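Local coordinates for protein cell division GTPase FtsZ, diverged (PDB 3V3T) that belongs to the tubulin/FtsZ superfamily and probably assembles into filaments, as its FtsZ and TubZ relatives do, at residues 5-16 / 86-97; 64-75 / 101-110. The protein carries 1 engineered substitution. All coordinates share one frame; numbering follows the deposited sequence.

Contact 1 of 2, residues 5-16 / 86-97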
loop_
_atom_site.group_PDB
_atom_site.type_symbol
_atom_site.label_atom_id
_atom_site.label_comp_id
_atom_site.label_asym_id
_atom_site.label_seq_id
_atom_site.Cartn_x
_atom_site.Cartn_y
_atom_site.Cartn_z
ATOM N N ASN A 5 9.814 -13.192 -2.786
ATOM C CA ASN A 5 10.077 -14.022 -1.602
ATOM C C ASN A 5 10.627 -13.263 -0.401
ATOM O O ASN A 5 10.589 -13.766 0.723
ATOM C CB ASN A 5 11.063 -15.147 -1.933
ATOM C CG ASN A 5 10.520 -16.118 -2.951
ATOM O OD1 ASN A 5 9.315 -16.364 -3.010
ATOM N ND2 ASN A 5 11.411 -16.682 -3.762
ATOM N N LYS A 6 11.169 -12.072 -0.640
ATOM C CA LYS A 6 11.762 -11.274 0.433
ATOM C C LYS A 6 10.725 -10.362 1.087
ATOM O O LYS A 6 11.035 -9.601 1.994
ATOM C CB LYS A 6 12.939 -10.445 -0.090
ATOM C CG LYS A 6 14.199 -11.250 -0.400
ATOM C CD LYS A 6 14.291 -11.592 -1.884
ATOM C CE LYS A 6 15.631 -12.249 -2.239
ATOM N NZ LYS A 6 15.791 -12.489 -3.713
ATOM N N ILE A 7 9.490 -10.446 0.613
ATOM C CA ILE A 7 8.413 -9.657 1.161
ATOM C C ILE A 7 7.502 -10.541 1.973
ATOM O O ILE A 7 7.167 -11.656 1.550
ATOM C CB ILE A 7 7.568 -9.013 0.055
ATOM C CG1 ILE A 7 8.351 -7.890 -0.623
ATOM C CG2 ILE A 7 6.273 -8.451 0.639
ATOM C CD1 ILE A 7 7.747 -7.438 -1.932
ATOM N N VAL A 8 7.103 -10.050 3.142
ATOM C CA VAL A 8 6.014 -10.680 3.885
ATOM C C VAL A 8 4.956 -9.642 4.162
ATOM O O VAL A 8 5.263 -8.550 4.640
ATOM C CB VAL A 8 6.470 -11.298 5.221
ATOM C CG1 VAL A 8 7.233 -10.283 6.050
ATOM C CG2 VAL A 8 5.264 -11.816 5.996
ATOM N N PHE A 9 3.712 -9.977 3.836
ATOM C CA PHE A 9 2.579 -9.114 4.133
ATOM C C PHE A 9 1.958 -9.491 5.471
ATOM O O PHE A 9 1.809 -10.675 5.805
ATOM C CB PHE A 9 1.511 -9.223 3.039
ATOM C CG PHE A 9 1.899 -8.565 1.746
ATOM C CD1 PHE A 9 1.751 -7.197 1.580
ATOM C CD2 PHE A 9 2.409 -9.308 0.703
ATOM C CE1 PHE A 9 2.114 -6.583 0.409
ATOM C CE2 PHE A 9 2.766 -8.696 -0.484
ATOM C CZ PHE A 9 2.618 -7.333 -0.628
ATOM N N ALA A 10 1.581 -8.475 6.227
ATOM C CA ALA A 10 0.822 -8.694 7.437
ATOM C C ALA A 10 -0.487 -7.934 7.345
ATOM O O ALA A 10 -0.624 -6.847 7.908
ATOM C CB ALA A 10 1.617 -8.251 8.646
ATOM N N PRO A 11 -1.454 -8.493 6.609
ATOM C CA PRO A 11 -2.792 -7.893 6.595
ATOM C C PRO A 11 -3.407 -8.036 7.979
ATOM O O PRO A 11 -3.215 -9.062 8.643
ATOM C CB PRO A 11 -3.550 -8.736 5.575
ATOM C CG PRO A 11 -2.829 -10.046 5.565
ATOM C CD PRO A 11 -1.389 -9.757 5.857
ATOM N N ILE A 12 -4.117 -7.001 8.414
ATOM C CA ILE A 12 -4.730 -6.986 9.729
ATOM C C ILE A 12 -6.177 -6.556 9.576
ATOM O O ILE A 12 -6.462 -5.436 9.132
ATOM C CB ILE A 12 -3.987 -6.017 10.689
ATOM C CG1 ILE A 12 -2.574 -6.545 10.975
ATOM C CG2 ILE A 12 -4.785 -5.810 11.985
ATOM C CD1 ILE A 12 -1.779 -5.699 11.907
ATOM N N GLY A 13 -7.093 -7.452 9.935
ATOM C CA GLY A 13 -8.513 -7.192 9.765
ATOM C C GLY A 13 -9.062 -7.710 8.445
ATOM O O GLY A 13 -8.327 -8.246 7.610
ATOM N N GLN A 14 -10.362 -7.532 8.244
ATOM C CA GLN A 14 -11.043 -8.117 7.096
ATOM C C GLN A 14 -10.566 -7.524 5.754
ATOM O O GLN A 14 -10.115 -8.255 4.870
ATOM C CB GLN A 14 -12.551 -7.938 7.255
ATOM C CG GLN A 14 -13.377 -8.787 6.314
ATOM C CD GLN A 14 -14.863 -8.485 6.439
ATOM O OE1 GLN A 14 -15.333 -7.415 6.042
ATOM N NE2 GLN A 14 -15.606 -9.426 7.000
ATOM N N GLY A 15 -10.664 -6.202 5.615
ATOM C CA GLY A 15 -10.325 -5.531 4.369
ATOM C C GLY A 15 -8.902 -5.799 3.908
ATOM O O GLY A 15 -8.672 -6.167 2.758
ATOM N N GLY A 16 -7.943 -5.638 4.811
ATOM C CA GLY A 16 -6.555 -5.929 4.484
ATOM C C GLY A 16 -6.351 -7.373 4.058
ATOM O O GLY A 16 -5.566 -7.674 3.154
ATOM N N PHE A 86 9.022 -15.962 8.893
ATOM C CA PHE A 86 9.509 -15.135 7.788
ATOM C C PHE A 86 10.649 -14.220 8.209
ATOM O O PHE A 86 10.691 -13.059 7.806
ATOM C CB PHE A 86 8.359 -14.303 7.201
ATOM C CG PHE A 86 7.144 -15.119 6.859
ATOM C CD1 PHE A 86 7.188 -16.057 5.839
ATOM C CD2 PHE A 86 5.970 -14.972 7.571
ATOM C CE1 PHE A 86 6.080 -16.822 5.527
ATOM C CE2 PHE A 86 4.850 -15.732 7.260
ATOM C CZ PHE A 86 4.904 -16.655 6.240
ATOM N N SER A 87 11.563 -14.746 9.024
ATOM C CA SER A 87 12.698 -13.972 9.515
ATOM C C SER A 87 13.683 -13.657 8.391
ATOM O O SER A 87 14.481 -12.722 8.493
ATOM C CB SER A 87 13.424 -14.727 10.638
ATOM O OG SER A 87 14.264 -15.742 10.119
ATOM N N SER A 88 13.636 -14.452 7.327
ATOM C CA SER A 88 14.466 -14.209 6.151
ATOM C C SER A 88 13.935 -13.058 5.264
ATOM O O SER A 88 14.587 -12.663 4.293
ATOM C CB SER A 88 14.596 -15.494 5.331
ATOM O OG SER A 88 13.317 -16.042 5.051
ATOM N N CYS A 89 12.760 -12.527 5.602
ATOM C CA CYS A 89 12.157 -11.446 4.820
ATOM C C CYS A 89 12.629 -10.076 5.301
ATOM O O CYS A 89 12.519 -9.749 6.489
ATOM C CB CYS A 89 10.621 -11.512 4.862
ATOM S SG CYS A 89 9.895 -12.983 4.075
ATOM N N ASP A 90 13.146 -9.278 4.371
ATOM C CA ASP A 90 13.712 -7.978 4.706
ATOM C C ASP A 90 12.683 -6.855 4.625
ATOM O O ASP A 90 12.923 -5.750 5.119
ATOM C CB ASP A 90 14.906 -7.662 3.805
ATOM C CG ASP A 90 16.121 -8.499 4.141
ATOM O OD1 ASP A 90 16.626 -8.382 5.281
ATOM O OD2 ASP A 90 16.573 -9.267 3.266
ATOM N N ILE A 91 11.544 -7.149 4.003
ATOM C CA ILE A 91 10.482 -6.177 3.834
ATOM C C ILE A 91 9.199 -6.707 4.451
ATOM O O ILE A 91 8.752 -7.807 4.115
ATOM C CB ILE A 91 10.220 -5.871 2.338
ATOM C CG1 ILE A 91 11.452 -5.246 1.678
ATOM C CG2 ILE A 91 9.053 -4.927 2.194
ATOM C CD1 ILE A 91 12.411 -6.242 1.093
ATOM N N VAL A 92 8.615 -5.925 5.352
ATOM C CA VAL A 92 7.390 -6.298 6.030
ATOM C C VAL A 92 6.337 -5.226 5.719
ATOM O O VAL A 92 6.541 -4.032 5.969
ATOM C CB VAL A 92 7.616 -6.410 7.559
ATOM C CG1 VAL A 92 6.370 -6.869 8.255
ATOM C CG2 VAL A 92 8.752 -7.372 7.864
ATOM N N ILE A 93 5.220 -5.639 5.141
ATOM C CA ILE A 93 4.219 -4.674 4.724
ATOM C C ILE A 93 2.894 -4.974 5.378
ATOM O O ILE A 93 2.279 -6.009 5.125
ATOM C CB ILE A 93 4.081 -4.622 3.183
ATOM C CG1 ILE A 93 5.453 -4.363 2.534
ATOM C CG2 ILE A 93 3.070 -3.528 2.760
ATOM C CD1 ILE A 93 5.441 -4.476 0.965
ATOM N N PHE A 94 2.474 -4.076 6.259
ATOM C CA PHE A 94 1.193 -4.225 6.915
ATOM C C PHE A 94 0.145 -3.660 5.968
ATOM O O PHE A 94 0.405 -2.720 5.210
ATOM C CB PHE A 94 1.181 -3.453 8.239
ATOM C CG PHE A 94 2.117 -4.004 9.258
ATOM C CD1 PHE A 94 1.682 -4.957 10.168
ATOM C CD2 PHE A 94 3.444 -3.594 9.296
ATOM C CE1 PHE A 94 2.556 -5.490 11.104
ATOM C CE2 PHE A 94 4.314 -4.106 10.234
ATOM C CZ PHE A 94 3.868 -5.068 11.137
ATOM N N VAL A 95 -1.042 -4.235 6.019
ATOM C CA VAL A 95 -2.107 -3.849 5.117
ATOM C C VAL A 95 -3.401 -3.737 5.897
ATOM O O VAL A 95 -3.785 -4.670 6.605
ATOM C CB VAL A 95 -2.281 -4.904 4.028
ATOM C CG1 VAL A 95 -3.265 -4.421 2.998
ATOM C CG2 VAL A 95 -0.926 -5.220 3.369
ATOM N N ALA A 96 -4.073 -2.599 5.796
ATOM C CA ALA A 96 -5.319 -2.436 6.531
ATOM C C ALA A 96 -6.321 -1.540 5.825
ATOM O O ALA A 96 -5.954 -0.555 5.178
ATOM C CB ALA A 96 -5.027 -1.879 7.923
ATOM N N THR A 97 -7.592 -1.875 5.985
ATOM C CA THR A 97 -8.679 -0.966 5.668
ATOM C C THR A 97 -8.786 -0.021 6.857
ATOM O O THR A 97 -9.079 -0.442 7.977
ATOM C CB THR A 97 -10.002 -1.741 5.452
ATOM O OG1 THR A 97 -9.878 -2.531 4.267
ATOM C CG2 THR A 97 -11.160 -0.792 5.257
HETATM O O HOH W 1 -8.199 -4.358 7.599
#
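Strand 7-11 runs parallel to strand 91-97 through five consecutive bridges, Ile7 with Ile91 to Pro11 with Val95, the short axes closing to 4.4 Å at 27°. The hydrogen-bond ladder begins at Lys6 O, which accepts from Ile91 N, and climbs through Val8 and Ala10 to Ile12 N on Val95 O. Its middle rungs are short, Ala10 N to Ile93 O being 2.8 Å, although Ala10 N already sits above the carbonyl plane of Ile93. Val95 N lies still further from the plane of its acceptor Ala10 O and reaches it over 3.3 Å, a looser rung.

Val8 spreads its two methyls over different partners. With chi1 at 52°, CG1 lies between the backbone N and the carbonyl carbon and meets Val92 CG2 at 3.8 Å, while CG2 meets CD2 of Phe86 obliquely (3.6 Å). Further along this face, Ala10 CB touches CD1 of Phe94, and Ile12 lies beside that same ring, its CD1 reaching CD1 of Phe94. On the other face, the Phe9 ring lies alongside Ile93 and extends to Val95, CD1 of Phe9 standing 3.8 Å from Val95 CG2. Ile7 CG2 lies above one face of the Phe9 ring, toward its rim, and also touches Ile93 CD1.

At the far end, Thr97 OG1 lies 3.0 Å from Gly15 CA, an approach that depends on the absence of a CB there. A water links three backbone atoms, donating to Ile12 O and accepting from Gly16 N and Thr97 N.

The pair lies inside the parallel part of the Rossmann-like sheet, between strands 31-36 and 122-129; the former bonds to Ile7, Phe9 and Pro11. Helix 14-26 covers Phe9, Pro11 and Val95 through Val20; helix 101-117 covers Ile12, Phe94 and Ala96 through Thr107.

Contact 2 of 2, residues 64-75 / 101-110. Engineered in segment 101-110: Ala102 (natural residue Thr).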
loop_
_atom_site.group_PDB
_atom_site.type_symbol
_atom_site.label_atom_id
_atom_site.label_comp_id
_atom_site.label_asym_id
_atom_site.label_seq_id
_atom_site.Cartn_x
_atom_site.Cartn_y
_atom_site.Cartn_z
ATOM N N ARG A 64 -12.657 -0.098 16.974
ATOM C CA ARG A 64 -11.205 -0.091 17.168
ATOM C C ARG A 64 -10.829 -0.107 18.652
ATOM O O ARG A 64 -9.761 -0.601 19.018
ATOM C CB ARG A 64 -10.542 1.085 16.428
ATOM C CG ARG A 64 -10.266 2.311 17.285
ATOM C CD ARG A 64 -9.830 3.521 16.448
ATOM N NE ARG A 64 -8.521 3.365 15.808
ATOM C CZ ARG A 64 -7.368 3.793 16.326
ATOM N NH1 ARG A 64 -7.350 4.396 17.514
ATOM N NH2 ARG A 64 -6.230 3.614 15.658
ATOM N N LYS A 65 -11.712 0.413 19.502
ATOM C CA LYS A 65 -11.502 0.370 20.947
ATOM C C LYS A 65 -11.433 -1.072 21.444
ATOM O O LYS A 65 -10.651 -1.394 22.342
ATOM C CB LYS A 65 -12.627 1.103 21.682
ATOM C CG LYS A 65 -12.808 2.560 21.287
ATOM C CD LYS A 65 -13.969 3.190 22.054
ATOM C CE LYS A 65 -14.087 4.688 21.788
ATOM N NZ LYS A 65 -15.152 5.335 22.616
ATOM N N LYS A 66 -12.264 -1.930 20.854
ATOM C CA LYS A 66 -12.340 -3.340 21.239
ATOM C C LYS A 66 -11.234 -4.176 20.600
ATOM O O LYS A 66 -10.635 -5.027 21.259
ATOM C CB LYS A 66 -13.710 -3.930 20.886
ATOM C CG LYS A 66 -14.826 -3.543 21.839
ATOM C CD LYS A 66 -16.137 -4.157 21.388
ATOM C CE LYS A 66 -17.294 -3.726 22.268
ATOM N NZ LYS A 66 -18.577 -4.263 21.737
ATOM N N ALA A 67 -10.980 -3.943 19.315
ATOM C CA ALA A 67 -9.861 -4.584 18.633
ATOM C C ALA A 67 -8.584 -4.410 19.451
ATOM O O ALA A 67 -7.910 -5.387 19.791
ATOM C CB ALA A 67 -9.685 -3.998 17.233
ATOM N N VAL A 68 -8.274 -3.155 19.769
ATOM C CA VAL A 68 -7.100 -2.790 20.563
ATOM C C VAL A 68 -7.019 -3.521 21.914
ATOM O O VAL A 68 -5.969 -4.060 22.275
ATOM C CB VAL A 68 -7.071 -1.262 20.813
ATOM C CG1 VAL A 68 -6.080 -0.914 21.915
ATOM C CG2 VAL A 68 -6.746 -0.518 19.530
ATOM N N GLY A 69 -8.126 -3.532 22.653
ATOM C CA GLY A 69 -8.168 -4.135 23.977
ATOM C C GLY A 69 -7.795 -5.609 24.019
ATOM O O GLY A 69 -7.112 -6.058 24.944
ATOM N N TYR A 70 -8.246 -6.361 23.015
ATOM C CA TYR A 70 -7.971 -7.798 22.929
ATOM C C TYR A 70 -6.534 -8.088 22.494
ATOM O O TYR A 70 -5.944 -9.098 22.891
ATOM C CB TYR A 70 -8.944 -8.481 21.953
ATOM C CG TYR A 70 -10.392 -8.413 22.374
ATOM C CD1 TYR A 70 -10.742 -8.451 23.718
ATOM C CD2 TYR A 70 -11.407 -8.301 21.430
ATOM C CE1 TYR A 70 -12.064 -8.383 24.114
ATOM C CE2 TYR A 70 -12.735 -8.231 21.816
ATOM C CZ TYR A 70 -13.058 -8.274 23.161
ATOM O OH TYR A 70 -14.376 -8.206 23.560
ATOM N N ALA A 71 -5.975 -7.198 21.683
ATOM C CA ALA A 71 -4.700 -7.463 21.030
ATOM C C ALA A 71 -3.479 -6.958 21.793
ATOM O O ALA A 71 -2.377 -7.464 21.595
ATOM C CB ALA A 71 -4.710 -6.892 19.612
ATOM N N GLN A 72 -3.669 -5.959 22.650
ATOM C CA GLN A 72 -2.546 -5.317 23.336
ATOM C C GLN A 72 -1.542 -6.311 23.917
ATOM O O GLN A 72 -0.349 -6.237 23.627
ATOM C CB GLN A 72 -3.044 -4.369 24.427
ATOM C CG GLN A 72 -3.630 -3.073 23.889
ATOM C CD GLN A 72 -4.336 -2.262 24.959
ATOM O OE1 GLN A 72 -4.767 -2.799 25.983
ATOM N NE2 GLN A 72 -4.455 -0.961 24.729
ATOM N N THR A 73 -2.026 -7.246 24.725
ATOM C CA THR A 73 -1.145 -8.228 25.348
ATOM C C THR A 73 -0.453 -9.133 24.325
ATOM O O THR A 73 0.514 -9.816 24.651
ATOM C CB THR A 73 -1.895 -9.092 26.389
ATOM O OG1 THR A 73 -3.084 -9.637 25.802
ATOM C CG2 THR A 73 -2.281 -8.255 27.589
ATOM N N TYR A 74 -0.940 -9.119 23.088
ATOM C CA TYR A 74 -0.455 -10.036 22.054
ATOM C C TYR A 74 0.403 -9.392 20.951
ATOM O O TYR A 74 0.838 -10.080 20.026
ATOM C CB TYR A 74 -1.634 -10.788 21.415
ATOM C CG TYR A 74 -2.358 -11.731 22.359
ATOM C CD1 TYR A 74 -1.986 -13.068 22.459
ATOM C CD2 TYR A 74 -3.414 -11.287 23.147
ATOM C CE1 TYR A 74 -2.640 -13.933 23.317
ATOM C CE2 TYR A 74 -4.072 -12.147 24.013
ATOM C CZ TYR A 74 -3.679 -13.468 24.090
ATOM O OH TYR A 74 -4.324 -14.331 24.943
ATOM N N TYR A 75 0.650 -8.087 21.036
ATOM C CA TYR A 75 1.428 -7.414 19.987
ATOM C C TYR A 75 2.761 -8.113 19.737
ATOM O O TYR A 75 3.194 -8.252 18.597
ATOM C CB TYR A 75 1.680 -5.942 20.327
ATOM C CG TYR A 75 0.450 -5.067 20.255
ATOM C CD1 TYR A 75 -0.686 -5.485 19.571
ATOM C CD2 TYR A 75 0.426 -3.821 20.868
ATOM C CE1 TYR A 75 -1.816 -4.682 19.502
ATOM C CE2 TYR A 75 -0.694 -3.014 20.805
ATOM C CZ TYR A 75 -1.810 -3.448 20.118
ATOM O OH TYR A 75 -2.921 -2.642 20.058
ATOM N N GLY A 101 -12.269 -1.628 12.374
ATOM C CA GLY A 101 -11.926 -1.712 13.789
ATOM C C GLY A 101 -10.524 -2.245 14.066
ATOM O O GLY A 101 -9.680 -1.540 14.625
ATOM N N ALA A 102 -10.254 -3.485 13.675
ATOM C CA ALA A 102 -8.938 -4.072 13.918
ATOM C C ALA A 102 -7.870 -3.377 13.095
ATOM O O ALA A 102 -6.797 -3.030 13.600
ATOM C CB ALA A 102 -8.949 -5.551 13.616
ATOM N N GLY A 103 -8.174 -3.174 11.819
ATOM C CA GLY A 103 -7.241 -2.565 10.894
ATOM C C GLY A 103 -6.798 -1.192 11.354
ATOM O O GLY A 103 -5.609 -0.881 11.362
ATOM N N SER A 104 -7.757 -0.360 11.728
ATOM C CA SER A 104 -7.430 0.971 12.210
ATOM C C SER A 104 -6.744 0.957 13.591
ATOM O O SER A 104 -5.843 1.746 13.848
ATOM C CB SER A 104 -8.696 1.819 12.277
ATOM O OG SER A 104 -8.475 2.998 13.028
ATOM N N GLY A 105 -7.178 0.076 14.482
ATOM C CA GLY A 105 -6.723 0.137 15.858
ATOM C C GLY A 105 -5.458 -0.638 16.179
ATOM O O GLY A 105 -4.684 -0.253 17.044
ATOM N N ILE A 106 -5.251 -1.740 15.478
ATOM C CA ILE A 106 -4.166 -2.652 15.796
ATOM C C ILE A 106 -2.935 -2.415 14.933
ATOM O O ILE A 106 -1.818 -2.602 15.400
ATOM C CB ILE A 106 -4.650 -4.118 15.697
ATOM C CG1 ILE A 106 -5.656 -4.393 16.812
ATOM C CG2 ILE A 106 -3.498 -5.088 15.790
ATOM C CD1 ILE A 106 -6.451 -5.672 16.622
ATOM N N THR A 107 -3.126 -1.973 13.687
ATOM C CA THR A 107 -2.003 -1.858 12.763
ATOM C C THR A 107 -0.940 -0.835 13.202
ATOM O O THR A 107 0.252 -1.100 13.090
ATOM C CB THR A 107 -2.455 -1.486 11.341
ATOM O OG1 THR A 107 -3.508 -2.352 10.925
ATOM C CG2 THR A 107 -1.288 -1.602 10.355
ATOM N N PRO A 108 -1.363 0.359 13.640
ATOM C CA PRO A 108 -0.344 1.353 13.994
ATOM C C PRO A 108 0.572 0.894 15.144
ATOM O O PRO A 108 1.788 0.973 15.018
ATOM C CB PRO A 108 -1.173 2.580 14.400
ATOM C CG PRO A 108 -2.438 2.441 13.626
ATOM C CD PRO A 108 -2.717 0.942 13.625
ATOM N N PRO A 109 0.001 0.395 16.245
ATOM C CA PRO A 109 0.920 -0.024 17.306
ATOM C C PRO A 109 1.847 -1.145 16.853
ATOM O O PRO A 109 3.050 -1.073 17.102
ATOM C CB PRO A 109 -0.012 -0.526 18.421
ATOM C CG PRO A 109 -1.342 0.069 18.127
ATOM C CD PRO A 109 -1.414 0.262 16.633
ATOM N N ILE A 110 1.309 -2.168 16.199
ATOM C CA ILE A 110 2.150 -3.295 15.789
ATOM C C ILE A 110 3.251 -2.859 14.836
ATOM O O ILE A 110 4.401 -3.273 14.971
ATOM C CB ILE A 110 1.339 -4.446 15.176
ATOM C CG1 ILE A 110 0.373 -5.008 16.211
ATOM C CG2 ILE A 110 2.251 -5.570 14.773
ATOM C CD1 ILE A 110 -0.203 -6.337 15.817
#
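The guanidinium of Arg64 has Gly105 CA over one face and Ser104 at its edge; the Tyr75 ring has Gln72 CA of its own segment over one face and meets Ile106, Pro109 and Ile110 obliquely. Residues 101-105 belong to the glycine-rich signature of the tubulin/FtsZ fold, here with an engineered alanine at Ala102 in place of threonine, and they open a helix that crosses helix 64-71 at -47°.

Arg64 grips Ser104 side-on: NE donates to OG at 2.8 Å and NH2 to the backbone O at 2.6 Å. A bend at chi3 (-67°) turns the group onto the serine, whose O receives NH2 from above its carbonyl plane. NH2 also forms a salt bridge with Asp148, and Ser104 OG is bonded to Asn141 O, which ties the pair to helix 136-152.

Ala67, Gly101 and Gly105 allow the helix axes to approach to 7.5 Å. Val68 CG2 stands 3.2 Å from Gly105 O, and Ala67 CB lies 3.4 Å from CA of the engineered Ala102. Ile106 is a knob in the hole formed by Ala67, Val68, Ala71 and Tyr75. Tyr75 closes the other end, its CE2 lying 3.5 Å from Pro109 CB and its CD1 3.6 Å from Ile110 CG1.

Overall arrangement
Contacts 1 and 2 share one Rossmann-like domain and have centres about 16 Å apart. Strand 91-97 leads directly into helix 101-117, so the chain passes from the sheet pairing of contact 1 to the helix packing of contact 2, and the four segments alternate in sequence. The two contacts touch through that helix: Ala96 CB is 3.4 Å from Thr107 OG1, and Phe94 CE1 is 3.7 Å from Ile110 CG2. Helix 101-117 lies between the two: Thr107 meets Ile12, Phe94 and Ala96, Pro109 meets Tyr75, and Ile110 touches both Phe94 and Tyr75. The centre of contact 1 is about 10 Å from the chain centre, that of contact 2 about 19 Å.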